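Long-range contacts in hydrolase, alpha/beta hydrolase FOLD family (Staphylococcus aureus, PDB 2XMZ), which probably catalyses, as the MenH synthase of menaquinone biosynthesis, the elimination of pyruvate that yields 2-succinyl-6-hydroxy-2,4-cyclohexadiene-1-carboxylate: residues N110-S115 and G261-E266; V132-A137 and A187-G192; T210-G215 and N230-S235. One frame throughout, in Å; residues are numbered along the deposited sequence. Where two conformers were deposited one is given.

In the fold
Interactions 1 and 3 belong to the central sheet of the alpha/beta hydrolase fold, and interaction 2 lies among helices on the opposite side of the chain's centre from interaction 1, their centres about 30 Å apart. Strands 110-114 and 210-215 are neighbours in the sheet, so interactions 1 and 3 touch: L113 O lies 2.7 Å from L213 N, a probable hydrogen bond. Both are buried; interaction 1 is mostly ring-to-aliphatic packing of a helix on a strand, whereas interaction 3 adds a backbone hydrogen bond. Interaction 2, only partly buried, joins two helices through a leucine and an arginine and is the most charged of the three.

Interaction 1 (N110-S115 and G261-E266); sequences NLILES and GFLKEE
N110, at the start of strand 110-114, packs its CB against the F262 ring, 3.7 Å from CE2, in a strand-on-helix contact of the alpha/beta hydrolase fold: helix 252-266 lies against the central sheet, and its segment 261-266 runs nearly antiparallel to the strand, at 164°. Farther out, N110 OD1 approaches E266 CB at 3.4 Å and accepts a 2.6 Å hydrogen bond from a water that also donates to E266 O. Asparagine suits the first position of this inner strand, facing E266, because its CB serves the apolar packing while its amide serves polar partners; ND2 bonds to T86 OG1 in the adjacent strand. L111 turns its CB from the helix, and its side chain packs on A97 and A101 of helix 92-103; it meets F262 through its backbone O alone. I112 returns to the helix. Its CG1, anti to its carbonyl carbon (chi1 -55°), comes within 3.6 Å of F262 CE2. Together I112 CG1 and CD1 lie alongside the CD2-CE2 side of the ring, CD1 3.7 Å from F262 CD2, the two side chains antiparallel in course. A branched isoleucine fits a strand and gives the ring a broad aliphatic partner, while F262, also touching L211, reaches two strands from one helical position. L263 adds a looser contact from its CD2 to I112 CD1. On one face of the F262 ring, offset toward the rim, E266 CG sits 3.8 Å above the plane.

Interaction 2 (V132-A137 and A187-G192); sequences VDDARA and ALRDYG
L188 and R189 both start with CG anti to the carbonyl carbon, but their chains then part: CD1 and CD2 of L188 enter the groove beside D133, R136 and A137, while in R189 the bend at chi3 (-146°) sets NE over the A137 methyl, and the guanidinium follows with its face on that methyl. A137 CB lies over the centre of the flat group, 3.3 Å from R189 CZ. Alanine suits the place because a single methyl can seat beneath the planar cation and still leave L188 CB at 4.3 Å from A137 CB. R189 NH1 lies 3.2 Å from D134 O, and its NH2 forms a salt bridge with D141 one turn farther along helix 123-143. The carboxylate of D134 is a looser neighbour, OD1 being 5.1 Å from R189 NH1, so any attraction there probably acts at a distance.

CD1 of L188 meets R136 CB, at 3.8 Å, and the backbone of D133 and A137. Its CD2 lies against the D133 carboxylate, 4.0 Å from CG, the two side chains crossing at about a right angle. That carboxylate is nonetheless well supplied: R136 NH1 donates to D133 OD1 at 3.0 Å, with OD1 lying 15° out of the R136 guanidinium plane, and R129 pairs with OD2. These two cations probably stabilise the charge of a buried aspartate beside a leucine.

Segments 132-137 and 187-191 run nearly antiparallel (151°), their axes 8.6 Å apart, in the helical insertion that follows strand 110-114 and precedes strand 210-215 in the chain, probably corresponding to the cap of many alpha/beta hydrolases. Helix 145-152 packs on R136 through F148 and W152, F25 and L140 also touch L188, and helix 66-77 meets Y191 beyond.

Interaction 3 (T210-G215 and N230-S235); sequences TLILAG and NLIPNS
T210 and I232 meet with their side chains at about a right angle. From CB outward, T210 first has I232 CG2 at 3.8 Å; its OG1 comes closer to that same methyl, at 3.5 Å, and its CG2 approaches I232 CD1 at 4.1 Å. With OG1 anti to the carbonyl carbon (chi1 -61°), the hydroxyl lies beside the backbone N, and its polar partner is V208 O. Threonine thus combines a methyl for the isoleucine with a hydroxyl that bonds to the nearby main chain.

The backbone of T210 makes the firmer link. Its N donates to N234 O at 2.8 Å, and the acceptor is met nearly end-on, with a C=O...N angle of 161°. Beside T210's backbone bond with K236, S235 CA makes a CA-H...O contact with T210 O at 3.1 Å. T210 and S235 pair as a parallel beta bridge, the first pair where strands 210-215 and 235-240 come together in the beta-alpha-beta unit that they form with helix 219-231; strand 235-240 is an outer strand of the alpha/beta hydrolase sheet.

I212, two residues on, points the same way as T210 and extends the apolar surface: its CD1 lies 4.0 Å from S235 CB and also near I232 CD1, while A225 and M228 of helix 219-231 pack on it as well. Small S235 lets that isoleucine approach, and its OG lies within reach of two main-chain oxygens, I232 O and A229 O, the latter near the end of the helix.

Interaction 1 (N110-S115 and G261-E266)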
loop_
_atom_site.group_PDB
_atom_site.type_symbol
_atom_site.label_atom_id
_atom_site.label_comp_id
_atom_site.label_asym_id
_atom_site.label_seq_id
_atom_site.Cartn_x
_atom_site.Cartn_y
_atom_site.Cartn_z
ATOM N N ASN A 110 -11.984 4.934 8.488
ATOM C CA ASN A 110 -11.639 5.691 7.269
ATOM C C ASN A 110 -10.691 4.876 6.401
ATOM O O ASN A 110 -10.006 3.945 6.887
ATOM C CB ASN A 110 -10.917 7.018 7.593
ATOM C CG ASN A 110 -11.699 7.907 8.538
ATOM O OD1 ASN A 110 -12.682 8.540 8.153
ATOM N ND2 ASN A 110 -11.238 7.993 9.773
ATOM N N LEU A 111 -10.611 5.256 5.130
ATOM C CA LEU A 111 -9.751 4.560 4.191
ATOM C C LEU A 111 -8.880 5.536 3.432
ATOM O O LEU A 111 -9.345 6.572 2.988
ATOM C CB LEU A 111 -10.590 3.717 3.232
ATOM C CG LEU A 111 -9.848 2.839 2.222
ATOM C CD1 LEU A 111 -8.996 1.710 2.907
ATOM C CD2 LEU A 111 -10.838 2.260 1.224
ATOM N N ILE A 112 -7.594 5.224 3.304
ATOM C CA ILE A 112 -6.709 6.080 2.503
ATOM C C ILE A 112 -5.943 5.231 1.520
ATOM O O ILE A 112 -5.338 4.213 1.876
ATOM C CB ILE A 112 -5.726 6.977 3.327
ATOM C CG1 ILE A 112 -6.488 7.831 4.329
ATOM C CG2 ILE A 112 -4.975 7.904 2.376
ATOM C CD1 ILE A 112 -5.589 8.540 5.414
ATOM N N LEU A 113 -5.975 5.677 0.273
ATOM C CA LEU A 113 -5.402 4.950 -0.836
ATOM C C LEU A 113 -4.427 5.853 -1.584
ATOM O O LEU A 113 -4.803 6.940 -2.050
ATOM C CB LEU A 113 -6.533 4.519 -1.784
ATOM C CG LEU A 113 -7.658 3.705 -1.111
ATOM C CD1 LEU A 113 -8.758 3.457 -2.120
ATOM C CD2 LEU A 113 -7.146 2.386 -0.567
ATOM N N GLU A 114 -3.192 5.388 -1.724
ATOM C CA GLU A 114 -2.186 6.130 -2.441
ATOM C C GLU A 114 -1.724 5.309 -3.622
ATOM O O GLU A 114 -1.197 4.184 -3.469
ATOM C CB GLU A 114 -0.981 6.480 -1.553
ATOM C CG GLU A 114 0.122 7.233 -2.336
ATOM C CD GLU A 114 1.482 7.224 -1.650
ATOM O OE1 GLU A 114 1.614 6.657 -0.542
ATOM O OE2 GLU A 114 2.440 7.764 -2.245
ATOM N N SER A 115 -1.929 5.859 -4.804
ATOM C CA SER A 115 -1.418 5.257 -6.044
ATOM C C SER A 115 -1.724 3.751 -6.123
ATOM O O SER A 115 -0.827 2.930 -6.287
ATOM C CB SER A 115 0.086 5.507 -6.134
ATOM O OG SER A 115 0.350 6.892 -6.149
ATOM N N GLY A 261 -5.051 16.610 7.163
ATOM C CA GLY A 261 -6.240 17.411 6.881
ATOM C C GLY A 261 -7.487 16.556 6.708
ATOM O O GLY A 261 -8.575 16.929 7.174
ATOM N N PHE A 262 -7.332 15.421 6.028
ATOM C CA PHE A 262 -8.398 14.419 5.896
ATOM C C PHE A 262 -8.749 13.894 7.281
ATOM O O PHE A 262 -9.902 13.993 7.713
ATOM C CB PHE A 262 -7.935 13.263 4.991
ATOM C CG PHE A 262 -8.873 12.058 4.963
ATOM C CD1 PHE A 262 -10.102 12.116 4.294
ATOM C CD2 PHE A 262 -8.510 10.864 5.588
ATOM C CE1 PHE A 262 -10.957 10.977 4.248
ATOM C CE2 PHE A 262 -9.351 9.726 5.560
ATOM C CZ PHE A 262 -10.576 9.784 4.872
ATOM N N LEU A 263 -7.744 13.374 7.983
ATOM C CA LEU A 263 -7.920 12.921 9.366
ATOM C C LEU A 263 -8.565 13.985 10.257
ATOM O O LEU A 263 -9.406 13.654 11.081
ATOM C CB LEU A 263 -6.605 12.428 9.982
ATOM C CG LEU A 263 -5.909 11.213 9.343
ATOM C CD1 LEU A 263 -4.574 10.950 10.019
ATOM C CD2 LEU A 263 -6.774 9.947 9.362
ATOM N N LYS A 264 -8.169 15.247 10.082
ATOM C CA LYS A 264 -8.764 16.384 10.809
ATOM C C LYS A 264 -10.273 16.459 10.518
ATOM O O LYS A 264 -11.087 16.506 11.444
ATOM C CB LYS A 264 -8.093 17.712 10.397
ATOM C CG LYS A 264 -7.665 18.669 11.536
ATOM C CD LYS A 264 -8.771 18.986 12.518
ATOM C CE LYS A 264 -8.312 19.991 13.579
ATOM N NZ LYS A 264 -8.074 21.357 13.024
ATOM N N GLU A 265 -10.622 16.442 9.228
ATOM C CA GLU A 265 -12.011 16.556 8.764
ATOM C C GLU A 265 -12.902 15.427 9.248
ATOM O O GLU A 265 -14.090 15.629 9.486
ATOM C CB GLU A 265 -12.071 16.627 7.241
ATOM C CG GLU A 265 -11.610 17.947 6.684
ATOM C CD GLU A 265 -11.200 17.869 5.229
ATOM O OE1 GLU A 265 -11.043 16.749 4.697
ATOM O OE2 GLU A 265 -11.025 18.947 4.617
ATOM N N GLU A 266 -12.322 14.243 9.393
ATOM C CA GLU A 266 -13.091 13.059 9.748
ATOM C C GLU A 266 -13.036 12.703 11.241
ATOM O O GLU A 266 -13.628 11.713 11.656
ATOM C CB GLU A 266 -12.700 11.870 8.854
ATOM C CG GLU A 266 -12.750 12.152 7.342
ATOM C CD GLU A 266 -14.136 12.556 6.815
ATOM O OE1 GLU A 266 -15.158 12.188 7.420
ATOM O OE2 GLU A 266 -14.201 13.228 5.763
HETATM O O HOH W 1 -14.502 9.213 9.825
#

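Interaction 2 (V132-A137 and A187-G192)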
loop_
_atom_site.group_PDB
_atom_site.type_symbol
_atom_site.label_atom_id
_atom_site.label_comp_id
_atom_site.label_asym_id
_atom_site.label_seq_id
_atom_site.Cartn_x
_atom_site.Cartn_y
_atom_site.Cartn_z
ATOM N N VAL A 132 3.019 -11.818 -16.617
ATOM C CA VAL A 132 4.131 -10.913 -16.384
ATOM C C VAL A 132 4.662 -11.071 -14.958
ATOM O O VAL A 132 5.863 -11.190 -14.758
ATOM C CB VAL A 132 3.730 -9.449 -16.634
ATOM C CG1 VAL A 132 4.807 -8.508 -16.127
ATOM C CG2 VAL A 132 3.490 -9.215 -18.116
ATOM N N ASP A 133 3.766 -11.081 -13.974
ATOM C CA ASP A 133 4.176 -11.266 -12.577
ATOM C C ASP A 133 4.726 -12.647 -12.292
ATOM O O ASP A 133 5.642 -12.785 -11.474
ATOM C CB ASP A 133 3.039 -10.943 -11.629
ATOM C CG ASP A 133 2.774 -9.466 -11.552
ATOM O OD1 ASP A 133 3.656 -8.669 -11.968
ATOM O OD2 ASP A 133 1.700 -9.104 -11.056
ATOM N N ASP A 134 4.186 -13.658 -12.975
ATOM C CA ASP A 134 4.754 -15.006 -12.905
ATOM C C ASP A 134 6.177 -15.049 -13.502
ATOM O O ASP A 134 7.095 -15.632 -12.900
ATOM C CB ASP A 134 3.817 -16.030 -13.557
ATOM C CG ASP A 134 2.557 -16.319 -12.697
ATOM O OD1 ASP A 134 2.369 -15.710 -11.610
ATOM O OD2 ASP A 134 1.733 -17.143 -13.125
ATOM N N ALA A 135 6.364 -14.401 -14.654
ATOM C CA ALA A 135 7.702 -14.268 -15.264
ATOM C C ALA A 135 8.669 -13.540 -14.315
ATOM O O ALA A 135 9.798 -13.982 -14.097
ATOM C CB ALA A 135 7.610 -13.539 -16.585
ATOM N N ARG A 136 8.209 -12.419 -13.768
ATOM C CA ARG A 136 8.973 -11.656 -12.788
ATOM C C ARG A 136 9.365 -12.507 -11.576
ATOM O O ARG A 136 10.533 -12.493 -11.166
ATOM C CB ARG A 136 8.194 -10.436 -12.333
ATOM C CG ARG A 136 8.043 -9.354 -13.367
ATOM C CD ARG A 136 7.390 -8.162 -12.718
ATOM N NE ARG A 136 7.413 -7.006 -13.593
ATOM C CZ ARG A 136 6.378 -6.214 -13.828
ATOM N NH1 ARG A 136 5.204 -6.411 -13.222
ATOM N NH2 ARG A 136 6.528 -5.193 -14.646
ATOM N N ALA A 137 8.401 -13.253 -11.022
ATOM C CA ALA A 137 8.697 -14.210 -9.935
ATOM C C ALA A 137 9.787 -15.223 -10.326
ATOM O O ALA A 137 10.711 -15.467 -9.559
ATOM C CB ALA A 137 7.426 -14.921 -9.462
ATOM N N ALA A 187 5.211 -13.443 -3.095
ATOM C CA ALA A 187 4.260 -12.318 -3.041
ATOM C C ALA A 187 3.595 -12.086 -4.400
ATOM O O ALA A 187 2.364 -11.957 -4.482
ATOM C CB ALA A 187 4.947 -11.025 -2.538
ATOM N N LEU A 188 4.393 -12.029 -5.454
ATOM C CA LEU A 188 3.847 -11.883 -6.821
ATOM C C LEU A 188 2.888 -13.003 -7.209
ATOM O O LEU A 188 1.778 -12.735 -7.675
ATOM C CB LEU A 188 4.967 -11.770 -7.860
ATOM C CG LEU A 188 5.781 -10.466 -7.825
ATOM C CD1 LEU A 188 6.990 -10.572 -8.752
ATOM C CD2 LEU A 188 4.917 -9.232 -8.147
ATOM N N ARG A 189 3.312 -14.257 -7.023
ATOM C CA ARG A 189 2.456 -15.391 -7.402
ATOM C C ARG A 189 1.158 -15.472 -6.592
ATOM O O ARG A 189 0.124 -15.831 -7.141
ATOM C CB ARG A 189 3.218 -16.730 -7.361
ATOM C CG ARG A 189 4.542 -16.735 -8.172
ATOM C CD ARG A 189 5.070 -18.127 -8.510
ATOM N NE ARG A 189 6.540 -18.184 -8.529
ATOM C CZ ARG A 189 7.320 -18.170 -9.618
ATOM N NH1 ARG A 189 6.817 -18.068 -10.862
ATOM N NH2 ARG A 189 8.634 -18.239 -9.461
ATOM N N ASP A 190 1.214 -15.166 -5.296
ATOM C CA ASP A 190 0.054 -15.329 -4.402
ATOM C C ASP A 190 -0.855 -14.113 -4.317
ATOM O O ASP A 190 -2.056 -14.269 -4.193
ATOM C CB ASP A 190 0.467 -15.720 -2.978
ATOM C CG ASP A 190 1.121 -17.065 -2.916
ATOM O OD1 ASP A 190 1.290 -17.683 -3.983
ATOM O OD2 ASP A 190 1.472 -17.492 -1.810
ATOM N N TYR A 191 -0.307 -12.908 -4.352
ATOM C CA TYR A 191 -1.204 -11.726 -4.255
ATOM C C TYR A 191 -0.874 -10.577 -5.194
ATOM O O TYR A 191 -1.287 -9.420 -4.977
ATOM C CB TYR A 191 -1.455 -11.271 -2.814
ATOM C CG TYR A 191 -0.287 -10.715 -2.028
ATOM C CD1 TYR A 191 -0.201 -9.342 -1.778
ATOM C CD2 TYR A 191 0.687 -11.548 -1.481
ATOM C CE1 TYR A 191 0.803 -8.804 -1.003
ATOM C CE2 TYR A 191 1.736 -11.016 -0.691
ATOM C CZ TYR A 191 1.781 -9.628 -0.467
ATOM O OH TYR A 191 2.760 -9.028 0.298
ATOM N N GLY A 192 -0.166 -10.921 -6.266
ATOM C CA GLY A 192 0.028 -10.006 -7.366
ATOM C C GLY A 192 -1.312 -9.581 -7.921
ATOM O O GLY A 192 -2.353 -10.253 -7.708
#

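Interaction 3 (T210-G215 and N230-S235)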
loop_
_atom_site.group_PDB
_atom_site.type_symbol
_atom_site.label_atom_id
_atom_site.label_comp_id
_atom_site.label_asym_id
_atom_site.label_seq_id
_atom_site.Cartn_x
_atom_site.Cartn_y
_atom_site.Cartn_z
ATOM N N THR A 210 -13.228 8.106 2.480
ATOM C CA THR A 210 -12.063 7.580 1.748
ATOM C C THR A 210 -11.304 8.729 1.095
ATOM O O THR A 210 -11.911 9.581 0.408
ATOM C CB THR A 210 -12.497 6.538 0.695
ATOM O OG1 THR A 210 -13.130 5.439 1.360
ATOM C CG2 THR A 210 -11.304 5.986 -0.100
ATOM N N LEU A 211 -9.996 8.794 1.347
ATOM C CA LEU A 211 -9.140 9.748 0.653
ATOM C C LEU A 211 -8.358 8.977 -0.400
ATOM O O LEU A 211 -7.740 7.990 -0.094
ATOM C CB LEU A 211 -8.152 10.419 1.611
ATOM C CG LEU A 211 -7.125 11.388 0.996
ATOM C CD1 LEU A 211 -7.796 12.673 0.405
ATOM C CD2 LEU A 211 -6.064 11.753 2.025
ATOM N N ILE A 212 -8.406 9.440 -1.643
ATOM C CA ILE A 212 -7.644 8.823 -2.730
ATOM C C ILE A 212 -6.587 9.793 -3.245
ATOM O O ILE A 212 -6.887 10.955 -3.551
ATOM C CB ILE A 212 -8.577 8.352 -3.870
ATOM C CG1 ILE A 212 -9.564 7.301 -3.338
ATOM C CG2 ILE A 212 -7.761 7.836 -5.053
ATOM C CD1 ILE A 212 -10.889 7.194 -4.116
ATOM N N LEU A 213 -5.344 9.318 -3.311
ATOM C CA LEU A 213 -4.221 10.136 -3.748
ATOM C C LEU A 213 -3.599 9.484 -4.970
ATOM O O LEU A 213 -3.417 8.262 -5.012
ATOM C CB LEU A 213 -3.180 10.279 -2.634
ATOM C CG LEU A 213 -3.675 10.767 -1.266
ATOM C CD1 LEU A 213 -2.573 10.733 -0.234
ATOM C CD2 LEU A 213 -4.260 12.164 -1.345
ATOM N N ALA A 214 -3.285 10.301 -5.966
ATOM C CA ALA A 214 -2.519 9.849 -7.125
ATOM C C ALA A 214 -1.521 10.950 -7.478
ATOM O O ALA A 214 -1.742 12.109 -7.156
ATOM C CB ALA A 214 -3.450 9.559 -8.308
ATOM N N GLY A 215 -0.428 10.591 -8.133
ATOM C CA GLY A 215 0.569 11.572 -8.506
ATOM C C GLY A 215 0.307 12.021 -9.920
ATOM O O GLY A 215 0.048 11.204 -10.780
ATOM N N ASN A 230 -15.202 7.982 -8.223
ATOM C CA ASN A 230 -16.568 7.977 -8.737
ATOM C C ASN A 230 -17.443 6.931 -8.084
ATOM O O ASN A 230 -18.657 7.105 -7.982
ATOM C CB ASN A 230 -16.585 7.683 -10.246
ATOM C CG ASN A 230 -16.177 8.859 -11.087
ATOM O OD1 ASN A 230 -16.224 10.009 -10.642
ATOM N ND2 ASN A 230 -15.789 8.581 -12.338
ATOM N N LEU A 231 -16.823 5.817 -7.700
ATOM C CA LEU A 231 -17.540 4.609 -7.308
ATOM C C LEU A 231 -17.635 4.428 -5.795
ATOM O O LEU A 231 -18.577 3.819 -5.307
ATOM C CB LEU A 231 -16.876 3.375 -7.942
ATOM C CG LEU A 231 -17.139 3.246 -9.468
ATOM C CD1 LEU A 231 -16.305 2.122 -10.106
ATOM C CD2 LEU A 231 -18.624 3.067 -9.766
ATOM N N ILE A 232 -16.637 4.925 -5.076
ATOM C CA ILE A 232 -16.650 4.912 -3.600
ATOM C C ILE A 232 -17.475 6.129 -3.176
ATOM O O ILE A 232 -17.105 7.258 -3.499
ATOM C CB ILE A 232 -15.212 4.947 -3.028
ATOM C CG1 ILE A 232 -14.430 3.724 -3.515
ATOM C CG2 ILE A 232 -15.224 5.077 -1.478
ATOM C CD1 ILE A 232 -12.965 3.694 -3.062
ATOM N N PRO A 233 -18.628 5.903 -2.500
ATOM C CA PRO A 233 -19.597 6.997 -2.350
ATOM C C PRO A 233 -19.135 8.200 -1.506
ATOM O O PRO A 233 -19.478 9.338 -1.845
ATOM C CB PRO A 233 -20.805 6.312 -1.690
ATOM C CG PRO A 233 -20.268 5.090 -1.075
ATOM C CD PRO A 233 -19.151 4.639 -1.954
ATOM N N ASN A 234 -18.395 7.956 -0.418
ATOM C CA ASN A 234 -17.843 9.057 0.410
ATOM C C ASN A 234 -16.326 9.189 0.232
ATOM O O ASN A 234 -15.547 8.903 1.148
ATOM C CB ASN A 234 -18.231 8.828 1.870
ATOM C CG ASN A 234 -19.711 8.574 2.028
ATOM O OD1 ASN A 234 -20.530 9.460 1.780
ATOM N ND2 ASN A 234 -20.067 7.353 2.407
ATOM N N SER A 235 -15.907 9.586 -0.974
ATOM C CA SER A 235 -14.477 9.612 -1.330
ATOM C C SER A 235 -14.057 11.039 -1.692
ATOM O O SER A 235 -14.874 11.816 -2.160
ATOM C CB SER A 235 -14.214 8.694 -2.525
ATOM O OG SER A 235 -14.953 9.146 -3.648
#